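Local atomic coordinates of putative 4-hydroxybenzoyl-CoA thioesterase (Geobacillus stearothermophilus, PDB entry 2OIW), a protein that probably hydrolyses acyl-CoA thioesters, as a predicted member of the hotdog-fold thioesterases related to 4-hydroxybenzoyl-CoA thioesterase. Residues A[26-31]-A[56-61]; A[34-39]-A[44-49]; A[106-111]-A[118-123]. All coordinates share one frame; numbering follows the deposited sequence.

Contact 1: residues A[26-31]-A[56-61]; sequences TVPVWF and IRMEVD
With CG1 of Val60 set anti to its backbone N (chi1 173°), the two methyls of this valine meet two different residues of helix 27-31: CG1 touches Val27 and CG2 touches Phe31. CG1 of Val27 comes within 3.8 Å of Val60 CG1, methyl against methyl. On the other branch, CG2 of Val60 lies near the plane of the Phe31 ring and meets its edge, 3.9 Å from Phe31 CE2, and is therefore not stacked on a face. One strand residue thus faces two helix positions four apart, one helical turn along the same side. Two residues earlier on the strand, Met58, a selenomethionine, bends at chi3 (46°), and its selenium comes across the pyrrolidine of Pro28 at about a right angle. There SE lies 3.9 Å from Pro28 CG and 4.0 Å from Pro28 CB.

The segment axes approach to 10.4 Å at 116°, so the helix runs across the strand. This is the hotdog fold, in which a helix is wrapped by a curved antiparallel sheet. Val27 and Phe31 also rest on Ile92 of strand 85-94, which extends the helix-sheet core to another strand. Strand 56-61 pairs antiparallel with a strand of the second subunit, so the sheet continues across that interface, and Pro28 and Val60 each pack on Met58 of that subunit. On the strand's other side, Arg57 NE donates a hydrogen bond to Glu59 OE2 at 3.2 Å, part of a salt bridge along the strand, while Arg57 NH1 forms a salt bridge with Asp61 of the second subunit.

No hydrogen bond joins helix and strand here. All five touching residues are buried, so their association rests on apolar contact, while the charged groups lie along the strand and the subunit interface.

Contact 2: residues A[34-39]-A[44-49]; sequences GRHEIF and PDLSFK
Leu46 meets both His36 and Phe39, and the loop leads up to it from Pro44, whose carbonyl O accepts a hydrogen bond from Lys40. Next, Asp45 closes a tight turn: its OD1 accepts from Ser47 N at 3.1 Å, with an N-H...O angle of 161°, and the donor stands above the carboxylate plane. This is an Asx turn, and the other carboxylate oxygen, OD2, forms a salt bridge with Arg50. Leu46, inside that turn, has positive phi (55°) and directs its side chain at the helix. Its CG stands anti to the carbonyl carbon (chi1 -65°), and the two methyls part from there. CD1 approaches the His36 ring obliquely, 3.5 Å from His36 CE1 and 3.7 Å from His36 NE2. CD2 lies against Phe39, midway along helix 36-42, 3.9 Å from Phe39 C and 4.1 Å from Phe39 CB.

Through this leucine, the loop between helix 36-42 and strand 53-62 of the hotdog fold folds back onto the helix it has just left. Replacing Leu46 by an alanine would probably open a gap beside His36 and Phe39 and leave the turn without its apolar hold on the helix. Further along, Phe48 turns to other partners: its ring meets Trp51, and it packs on Thr16 of the third subunit, which also sets Tyr68 against the ring of His36.

Contact 3: residues A[106-111]-A[118-123]; sequences YVNFNF and PIPDDI
Asn108 faces Ile119 where the chain, after leaving strand 97-110 of the hotdog sheet, comes back past it toward helix 121-128. The CA atoms of this pair are 6.6 Å apart, and the closer packing is concentrated on the asparagine. CG of Asn108 stands anti to its backbone N (chi1 169°), which carries the amide toward the returning chain and sets ND2 3.9 Å from Ile119 CA. Behind the amide, Asn108 CB lies 4.3 Å from Ile119 CG1. Both residues are buried, and each also rests on Phe42 of helix 36-42, so that helix shares the packing.

The prolines flanking Ile119 make the looser margin. Pro118 is exposed, and its CB is directed away from the strand; Pro120, the N-cap residue of the following helix, is partly exposed and gives up little surface to the strand. No hydrogen bond crosses between the two segments: Asn108 ND2 donates instead to Glu117 OE1, just ahead of Pro118, while Asn110 ND2 donates to OE2 of the same carboxylate. Two asparagines on the strand thus grip one glutamate. On the proline margin, ND2 of Asn108 ends 4.1 Å from Pro120 CD.

How the contacts relate
From the N terminus, helix 27-34 comes first, and contact 1 closes a long loop by returning strand 53-62 to it. Contact 2 is nested inside that loop: helix 36-42 follows directly on the first helix, and 44-49 turns back onto helix 36-42 before the strand begins. Contact 3 comes later, in series with both, joining the end of strand 97-110 to the approach to helix 121-128. Strands 53-62 and 97-110 are sheet neighbours, and Ile56 packs on Val107 between contacts 1 and 3. Phe39 and Tyr106 meet between contacts 2 and 3, whose centres are about 13 Å apart. Contacts 1 and 2 both touch the third subunit.

Contact 1: residues A[26-31]-A[56-61]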
loop_
_atom_site.group_PDB
_atom_site.type_symbol
_atom_site.label_atom_id
_atom_site.label_comp_id
_atom_site.label_asym_id
_atom_site.label_seq_id
_atom_site.Cartn_x
_atom_site.Cartn_y
_atom_site.Cartn_z
ATOM N N THR A 26 6.116 -5.191 0.613
ATOM C CA THR A 26 5.292 -5.908 -0.359
ATOM C C THR A 26 5.205 -7.384 -0.040
ATOM O O THR A 26 4.182 -7.994 -0.273
ATOM C CB THR A 26 5.803 -5.665 -1.812
ATOM O OG1 THR A 26 5.564 -4.295 -2.143
ATOM C CG2 THR A 26 5.058 -6.516 -2.833
ATOM N N VAL A 27 6.273 -7.957 0.493
ATOM C CA VAL A 27 6.293 -9.380 0.778
ATOM C C VAL A 27 5.160 -9.850 1.748
ATOM O O VAL A 27 4.467 -10.835 1.476
ATOM C CB VAL A 27 7.727 -9.833 1.222
ATOM C CG1 VAL A 27 7.723 -11.267 1.750
ATOM C CG2 VAL A 27 8.701 -9.711 0.032
ATOM N N PRO A 28 5.004 -9.185 2.913
ATOM C CA PRO A 28 3.869 -9.579 3.720
ATOM C C PRO A 28 2.531 -9.422 2.991
ATOM O O PRO A 28 1.573 -10.101 3.346
ATOM C CB PRO A 28 3.957 -8.629 4.923
ATOM C CG PRO A 28 5.390 -8.324 5.037
ATOM C CD PRO A 28 5.852 -8.199 3.615
ATOM N N VAL A 29 2.467 -8.539 1.991
ATOM C CA VAL A 29 1.212 -8.299 1.283
ATOM C C VAL A 29 0.928 -9.512 0.384
ATOM O O VAL A 29 -0.196 -9.998 0.320
ATOM C CB VAL A 29 1.227 -6.981 0.473
ATOM C CG1 VAL A 29 0.077 -6.913 -0.473
ATOM C CG2 VAL A 29 1.175 -5.751 1.400
ATOM N N TRP A 30 1.973 -10.021 -0.249
ATOM C CA TRP A 30 1.870 -11.214 -1.095
ATOM C C TRP A 30 1.661 -12.511 -0.278
ATOM O O TRP A 30 0.896 -13.426 -0.677
ATOM C CB TRP A 30 3.174 -11.283 -1.904
ATOM C CG TRP A 30 3.259 -10.238 -2.992
ATOM C CD1 TRP A 30 2.270 -9.388 -3.418
ATOM C CD2 TRP A 30 4.372 -10.024 -3.854
ATOM N NE1 TRP A 30 2.737 -8.614 -4.465
ATOM C CE2 TRP A 30 4.022 -8.998 -4.750
ATOM C CE3 TRP A 30 5.664 -10.573 -3.919
ATOM C CZ2 TRP A 30 4.910 -8.526 -5.712
ATOM C CZ3 TRP A 30 6.521 -10.129 -4.885
ATOM C CH2 TRP A 30 6.143 -9.122 -5.771
ATOM N N PHE A 31 2.336 -12.603 0.866
ATOM C CA PHE A 31 2.102 -13.702 1.827
ATOM C C PHE A 31 0.662 -13.713 2.312
ATOM O O PHE A 31 0.044 -14.768 2.367
ATOM C CB PHE A 31 3.044 -13.607 3.046
ATOM C CG PHE A 31 4.420 -14.179 2.804
ATOM C CD1 PHE A 31 4.600 -15.317 2.011
ATOM C CD2 PHE A 31 5.521 -13.599 3.409
ATOM C CE1 PHE A 31 5.875 -15.852 1.820
ATOM C CE2 PHE A 31 6.786 -14.110 3.235
ATOM C CZ PHE A 31 6.981 -15.229 2.438
ATOM N N ILE A 56 -0.860 -13.048 14.978
ATOM C CA ILE A 56 -0.199 -12.674 16.229
ATOM C C ILE A 56 1.331 -12.549 16.092
ATOM O O ILE A 56 1.963 -11.838 16.868
ATOM C CB ILE A 56 -0.550 -13.647 17.391
ATOM C CG1 ILE A 56 -0.154 -15.089 17.055
ATOM C CG2 ILE A 56 -2.067 -13.602 17.760
ATOM C CD1 ILE A 56 -0.151 -16.033 18.310
ATOM N N ARG A 57 1.915 -13.244 15.117
ATOM C CA ARG A 57 3.345 -13.131 14.844
ATOM C C ARG A 57 3.688 -13.357 13.361
ATOM O O ARG A 57 3.058 -14.166 12.695
ATOM C CB ARG A 57 4.118 -14.107 15.742
ATOM C CG ARG A 57 5.626 -14.095 15.527
ATOM C CD ARG A 57 6.368 -14.968 16.513
ATOM N NE ARG A 57 7.816 -14.995 16.239
ATOM C CZ ARG A 57 8.705 -14.027 16.531
ATOM N NH1 ARG A 57 8.328 -12.870 17.102
ATOM N NH2 ARG A 57 9.994 -14.220 16.243
HETATM N N MSE A 58 4.687 -12.652 12.844
HETATM C CA MSE A 58 5.251 -13.011 11.530
HETATM C C MSE A 58 6.772 -12.882 11.496
HETATM O O MSE A 58 7.351 -12.070 12.214
HETATM C CB MSE A 58 4.656 -12.166 10.413
HETATM C CG MSE A 58 5.388 -10.816 10.231
HETATM SE SE MSE A 58 4.861 -9.876 8.594
HETATM C CE MSE A 58 2.904 -10.056 8.680
ATOM N N GLU A 59 7.398 -13.686 10.652
ATOM C CA GLU A 59 8.839 -13.594 10.390
ATOM C C GLU A 59 9.073 -13.779 8.912
ATOM O O GLU A 59 8.382 -14.587 8.283
ATOM C CB GLU A 59 9.633 -14.667 11.171
ATOM C CG GLU A 59 8.778 -15.655 11.922
ATOM C CD GLU A 59 9.568 -16.610 12.809
ATOM O OE1 GLU A 59 10.530 -17.226 12.303
ATOM O OE2 GLU A 59 9.207 -16.744 14.010
ATOM N N VAL A 60 10.035 -13.042 8.350
ATOM C CA VAL A 60 10.329 -13.132 6.915
ATOM C C VAL A 60 11.832 -13.081 6.761
ATOM O O VAL A 60 12.488 -12.241 7.408
ATOM C CB VAL A 60 9.670 -11.978 6.109
ATOM C CG1 VAL A 60 10.131 -11.984 4.662
ATOM C CG2 VAL A 60 8.136 -12.024 6.195
ATOM N N ASP A 61 12.364 -14.011 5.972
ATOM C CA ASP A 61 13.754 -13.967 5.526
ATOM C C ASP A 61 13.753 -13.516 4.070
ATOM O O ASP A 61 13.068 -14.107 3.237
ATOM C CB ASP A 61 14.461 -15.340 5.646
ATOM C CG ASP A 61 14.808 -15.727 7.105
ATOM O OD1 ASP A 61 15.008 -14.860 7.997
ATOM O OD2 ASP A 61 14.946 -16.933 7.362
#

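Contact 2: residues A[34-39]-A[44-49]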
loop_
_atom_site.group_PDB
_atom_site.type_symbol
_atom_site.label_atom_id
_atom_site.label_comp_id
_atom_site.label_asym_id
_atom_site.label_seq_id
_atom_site.Cartn_x
_atom_site.Cartn_y
_atom_site.Cartn_z
ATOM N N GLY A 34 -1.451 -15.135 -0.403
ATOM C CA GLY A 34 -1.319 -16.610 -0.391
ATOM C C GLY A 34 -2.105 -17.361 0.685
ATOM O O GLY A 34 -2.349 -18.563 0.553
ATOM N N ARG A 35 -2.492 -16.665 1.748
ATOM C CA ARG A 35 -3.345 -17.234 2.834
ATOM C C ARG A 35 -4.864 -17.290 2.510
ATOM O O ARG A 35 -5.675 -17.828 3.292
ATOM C CB ARG A 35 -3.095 -16.448 4.124
ATOM C CG ARG A 35 -1.639 -16.518 4.605
ATOM C CD ARG A 35 -1.398 -15.571 5.769
ATOM N NE ARG A 35 0.034 -15.349 5.937
ATOM C CZ ARG A 35 0.571 -14.184 6.259
ATOM N NH1 ARG A 35 -0.206 -13.117 6.437
ATOM N NH2 ARG A 35 1.890 -14.087 6.370
ATOM N N HIS A 36 -5.243 -16.759 1.344
ATOM C CA HIS A 36 -6.647 -16.687 0.903
ATOM C C HIS A 36 -7.479 -17.964 1.137
ATOM O O HIS A 36 -8.553 -17.914 1.749
ATOM C CB HIS A 36 -6.683 -16.338 -0.595
ATOM C CG HIS A 36 -8.045 -15.992 -1.104
ATOM N ND1 HIS A 36 -8.635 -14.763 -0.873
ATOM C CD2 HIS A 36 -8.935 -16.709 -1.829
ATOM C CE1 HIS A 36 -9.826 -14.741 -1.448
ATOM N NE2 HIS A 36 -10.038 -15.915 -2.021
ATOM N N GLU A 37 -6.995 -19.096 0.621
ATOM C CA GLU A 37 -7.690 -20.382 0.812
ATOM C C GLU A 37 -7.822 -20.803 2.290
ATOM O O GLU A 37 -8.780 -21.446 2.678
ATOM C CB GLU A 37 -6.997 -21.484 0.019
ATOM C CG GLU A 37 -7.042 -21.289 -1.498
ATOM C CD GLU A 37 -8.450 -21.064 -2.047
ATOM O OE1 GLU A 37 -9.430 -21.661 -1.532
ATOM O OE2 GLU A 37 -8.573 -20.301 -3.030
ATOM N N ILE A 38 -6.856 -20.414 3.100
ATOM C CA ILE A 38 -6.919 -20.656 4.522
ATOM C C ILE A 38 -8.012 -19.809 5.133
ATOM O O ILE A 38 -8.841 -20.342 5.858
ATOM C CB ILE A 38 -5.552 -20.433 5.226
ATOM C CG1 ILE A 38 -4.572 -21.537 4.792
ATOM C CG2 ILE A 38 -5.718 -20.455 6.762
ATOM C CD1 ILE A 38 -3.073 -21.264 5.140
ATOM N N PHE A 39 -8.011 -18.504 4.873
ATOM C CA PHE A 39 -9.092 -17.618 5.335
ATOM C C PHE A 39 -10.461 -18.189 4.921
ATOM O O PHE A 39 -11.423 -18.160 5.704
ATOM C CB PHE A 39 -8.918 -16.186 4.789
ATOM C CG PHE A 39 -7.655 -15.502 5.255
ATOM C CD1 PHE A 39 -6.976 -15.927 6.403
ATOM C CD2 PHE A 39 -7.150 -14.413 4.562
ATOM C CE1 PHE A 39 -5.824 -15.280 6.826
ATOM C CE2 PHE A 39 -5.991 -13.765 4.982
ATOM C CZ PHE A 39 -5.327 -14.211 6.105
ATOM N N PRO A 44 -16.092 -19.139 4.942
ATOM C CA PRO A 44 -16.490 -19.527 3.584
ATOM C C PRO A 44 -16.984 -18.434 2.635
ATOM O O PRO A 44 -16.575 -18.431 1.491
ATOM C CB PRO A 44 -17.578 -20.563 3.842
ATOM C CG PRO A 44 -17.051 -21.248 5.088
ATOM C CD PRO A 44 -16.594 -20.116 5.935
ATOM N N ASP A 45 -17.836 -17.520 3.095
ATOM C CA ASP A 45 -18.308 -16.405 2.254
ATOM C C ASP A 45 -17.375 -15.192 2.257
ATOM O O ASP A 45 -17.658 -14.195 1.613
ATOM C CB ASP A 45 -19.724 -15.978 2.665
ATOM C CG ASP A 45 -19.784 -15.393 4.082
ATOM O OD1 ASP A 45 -18.771 -15.428 4.844
ATOM O OD2 ASP A 45 -20.876 -14.909 4.447
ATOM N N LEU A 46 -16.276 -15.291 2.999
ATOM C CA LEU A 46 -15.275 -14.220 3.164
ATOM C C LEU A 46 -15.819 -12.869 3.653
ATOM O O LEU A 46 -15.216 -11.809 3.422
ATOM C CB LEU A 46 -14.384 -14.077 1.915
ATOM C CG LEU A 46 -13.521 -15.325 1.658
ATOM C CD1 LEU A 46 -12.834 -15.317 0.270
ATOM C CD2 LEU A 46 -12.475 -15.559 2.782
ATOM N N SER A 47 -16.929 -12.949 4.373
ATOM C CA SER A 47 -17.609 -11.807 4.968
ATOM C C SER A 47 -16.815 -11.284 6.157
ATOM O O SER A 47 -16.374 -12.063 6.999
ATOM C CB SER A 47 -18.987 -12.269 5.443
ATOM O OG SER A 47 -19.720 -11.208 6.037
ATOM N N PHE A 48 -16.621 -9.971 6.237
ATOM C CA PHE A 48 -15.954 -9.424 7.405
ATOM C C PHE A 48 -16.812 -9.435 8.664
ATOM O O PHE A 48 -16.292 -9.377 9.773
ATOM C CB PHE A 48 -15.378 -8.052 7.109
ATOM C CG PHE A 48 -14.172 -8.105 6.230
ATOM C CD1 PHE A 48 -13.010 -8.682 6.684
ATOM C CD2 PHE A 48 -14.209 -7.614 4.939
ATOM C CE1 PHE A 48 -11.884 -8.772 5.862
ATOM C CE2 PHE A 48 -13.068 -7.671 4.120
ATOM C CZ PHE A 48 -11.924 -8.242 4.576
ATOM N N LYS A 49 -18.118 -9.566 8.487
ATOM C CA LYS A 49 -19.038 -9.847 9.581
ATOM C C LYS A 49 -18.722 -11.146 10.329
ATOM O O LYS A 49 -18.928 -11.244 11.542
ATOM C CB LYS A 49 -20.466 -9.939 9.029
ATOM C CG LYS A 49 -21.318 -8.710 9.286
ATOM C CD LYS A 49 -20.746 -7.436 8.705
ATOM C CE LYS A 49 -20.799 -6.299 9.759
ATOM N NZ LYS A 49 -22.097 -6.206 10.532
#

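Contact 3: residues A[106-111]-A[118-123]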
loop_
_atom_site.group_PDB
_atom_site.type_symbol
_atom_site.label_atom_id
_atom_site.label_comp_id
_atom_site.label_asym_id
_atom_site.label_seq_id
_atom_site.Cartn_x
_atom_site.Cartn_y
_atom_site.Cartn_z
ATOM N N TYR A 106 -1.419 -17.420 13.330
ATOM C CA TYR A 106 -2.746 -16.821 13.359
ATOM C C TYR A 106 -3.537 -17.476 14.476
ATOM O O TYR A 106 -3.304 -18.631 14.793
ATOM C CB TYR A 106 -3.433 -17.098 12.036
ATOM C CG TYR A 106 -3.191 -16.057 10.961
ATOM C CD1 TYR A 106 -2.063 -16.109 10.161
ATOM C CD2 TYR A 106 -4.113 -15.021 10.741
ATOM C CE1 TYR A 106 -1.838 -15.128 9.175
ATOM C CE2 TYR A 106 -3.894 -14.051 9.745
ATOM C CZ TYR A 106 -2.762 -14.116 8.964
ATOM O OH TYR A 106 -2.537 -13.131 8.016
ATOM N N VAL A 107 -4.455 -16.735 15.085
ATOM C CA VAL A 107 -5.383 -17.322 16.031
ATOM C C VAL A 107 -6.783 -17.281 15.427
ATOM O O VAL A 107 -7.167 -16.295 14.795
ATOM C CB VAL A 107 -5.315 -16.648 17.442
ATOM C CG1 VAL A 107 -5.705 -15.171 17.390
ATOM C CG2 VAL A 107 -6.183 -17.400 18.446
ATOM N N ASN A 108 -7.514 -18.381 15.574
ATOM C CA ASN A 108 -8.950 -18.443 15.227
ATOM C C ASN A 108 -9.719 -17.747 16.349
ATOM O O ASN A 108 -9.914 -18.322 17.429
ATOM C CB ASN A 108 -9.409 -19.907 15.083
ATOM C CG ASN A 108 -10.940 -20.049 14.984
ATOM O OD1 ASN A 108 -11.628 -19.269 14.305
ATOM N ND2 ASN A 108 -11.467 -21.059 15.649
ATOM N N PHE A 109 -10.127 -16.505 16.110
ATOM C CA PHE A 109 -10.822 -15.733 17.111
ATOM C C PHE A 109 -12.326 -15.675 16.820
ATOM O O PHE A 109 -12.759 -15.204 15.766
ATOM C CB PHE A 109 -10.218 -14.329 17.275
ATOM C CG PHE A 109 -10.622 -13.671 18.549
ATOM C CD1 PHE A 109 -9.911 -13.904 19.716
ATOM C CD2 PHE A 109 -11.751 -12.854 18.597
ATOM C CE1 PHE A 109 -10.317 -13.333 20.941
ATOM C CE2 PHE A 109 -12.170 -12.267 19.798
ATOM C CZ PHE A 109 -11.442 -12.503 20.975
ATOM N N ASN A 110 -13.111 -16.162 17.777
ATOM C CA ASN A 110 -14.569 -16.051 17.729
ATOM C C ASN A 110 -15.006 -14.724 18.339
ATOM O O ASN A 110 -15.024 -14.550 19.567
ATOM C CB ASN A 110 -15.233 -17.247 18.425
ATOM C CG ASN A 110 -16.721 -17.410 18.063
ATOM O OD1 ASN A 110 -17.502 -16.450 18.064
ATOM N ND2 ASN A 110 -17.117 -18.643 17.786
ATOM N N PHE A 111 -15.358 -13.800 17.450
ATOM C CA PHE A 111 -15.760 -12.463 17.832
ATOM C C PHE A 111 -17.142 -12.509 18.502
ATOM O O PHE A 111 -17.407 -11.737 19.431
ATOM C CB PHE A 111 -15.721 -11.518 16.622
ATOM C CG PHE A 111 -14.307 -11.136 16.170
ATOM C CD1 PHE A 111 -13.578 -10.142 16.845
ATOM C CD2 PHE A 111 -13.725 -11.740 15.060
ATOM C CE1 PHE A 111 -12.294 -9.773 16.426
ATOM C CE2 PHE A 111 -12.433 -11.377 14.624
ATOM C CZ PHE A 111 -11.719 -10.391 15.309
ATOM N N PRO A 118 -10.955 -23.069 19.805
ATOM C CA PRO A 118 -10.454 -24.315 19.248
ATOM C C PRO A 118 -10.986 -24.537 17.833
ATOM O O PRO A 118 -12.214 -24.584 17.608
ATOM C CB PRO A 118 -10.982 -25.369 20.227
ATOM C CG PRO A 118 -10.948 -24.658 21.553
ATOM C CD PRO A 118 -11.338 -23.214 21.227
ATOM N N ILE A 119 -10.050 -24.625 16.892
ATOM C CA ILE A 119 -10.365 -24.843 15.497
ATOM C C ILE A 119 -11.346 -26.012 15.380
ATOM O O ILE A 119 -11.062 -27.096 15.862
ATOM C CB ILE A 119 -9.088 -25.141 14.711
ATOM C CG1 ILE A 119 -8.102 -23.975 14.866
ATOM C CG2 ILE A 119 -9.415 -25.468 13.263
ATOM C CD1 ILE A 119 -6.757 -24.194 14.202
ATOM N N PRO A 120 -12.536 -25.782 14.794
ATOM C CA PRO A 120 -13.481 -26.911 14.703
ATOM C C PRO A 120 -12.896 -28.088 13.908
ATOM O O PRO A 120 -12.059 -27.890 13.014
ATOM C CB PRO A 120 -14.702 -26.306 13.980
ATOM C CG PRO A 120 -14.602 -24.831 14.204
ATOM C CD PRO A 120 -13.102 -24.536 14.249
ATOM N N ASP A 121 -13.347 -29.296 14.233
ATOM C CA ASP A 121 -12.770 -30.512 13.656
ATOM C C ASP A 121 -12.834 -30.575 12.127
ATOM O O ASP A 121 -11.849 -30.990 11.488
ATOM C CB ASP A 121 -13.363 -31.774 14.297
ATOM C CG ASP A 121 -12.461 -32.355 15.382
ATOM O OD1 ASP A 121 -11.214 -32.259 15.269
ATOM O OD2 ASP A 121 -13.000 -32.934 16.344
ATOM N N ASP A 122 -13.963 -30.147 11.547
ATOM C CA ASP A 122 -14.118 -30.179 10.094
ATOM C C ASP A 122 -12.955 -29.409 9.420
ATOM O O ASP A 122 -12.356 -29.888 8.444
ATOM C CB ASP A 122 -15.547 -29.752 9.627
ATOM C CG ASP A 122 -15.798 -28.216 9.694
ATOM O OD1 ASP A 122 -16.418 -27.750 10.677
ATOM O OD2 ASP A 122 -15.412 -27.467 8.756
ATOM N N ILE A 123 -12.594 -28.257 9.995
ATOM C CA ILE A 123 -11.482 -27.444 9.498
ATOM C C ILE A 123 -10.132 -28.157 9.651
ATOM O O ILE A 123 -9.295 -28.098 8.750
ATOM C CB ILE A 123 -11.389 -26.081 10.251
ATOM C CG1 ILE A 123 -12.738 -25.373 10.286
ATOM C CG2 ILE A 123 -10.296 -25.208 9.659
ATOM C CD1 ILE A 123 -12.912 -24.375 9.239
#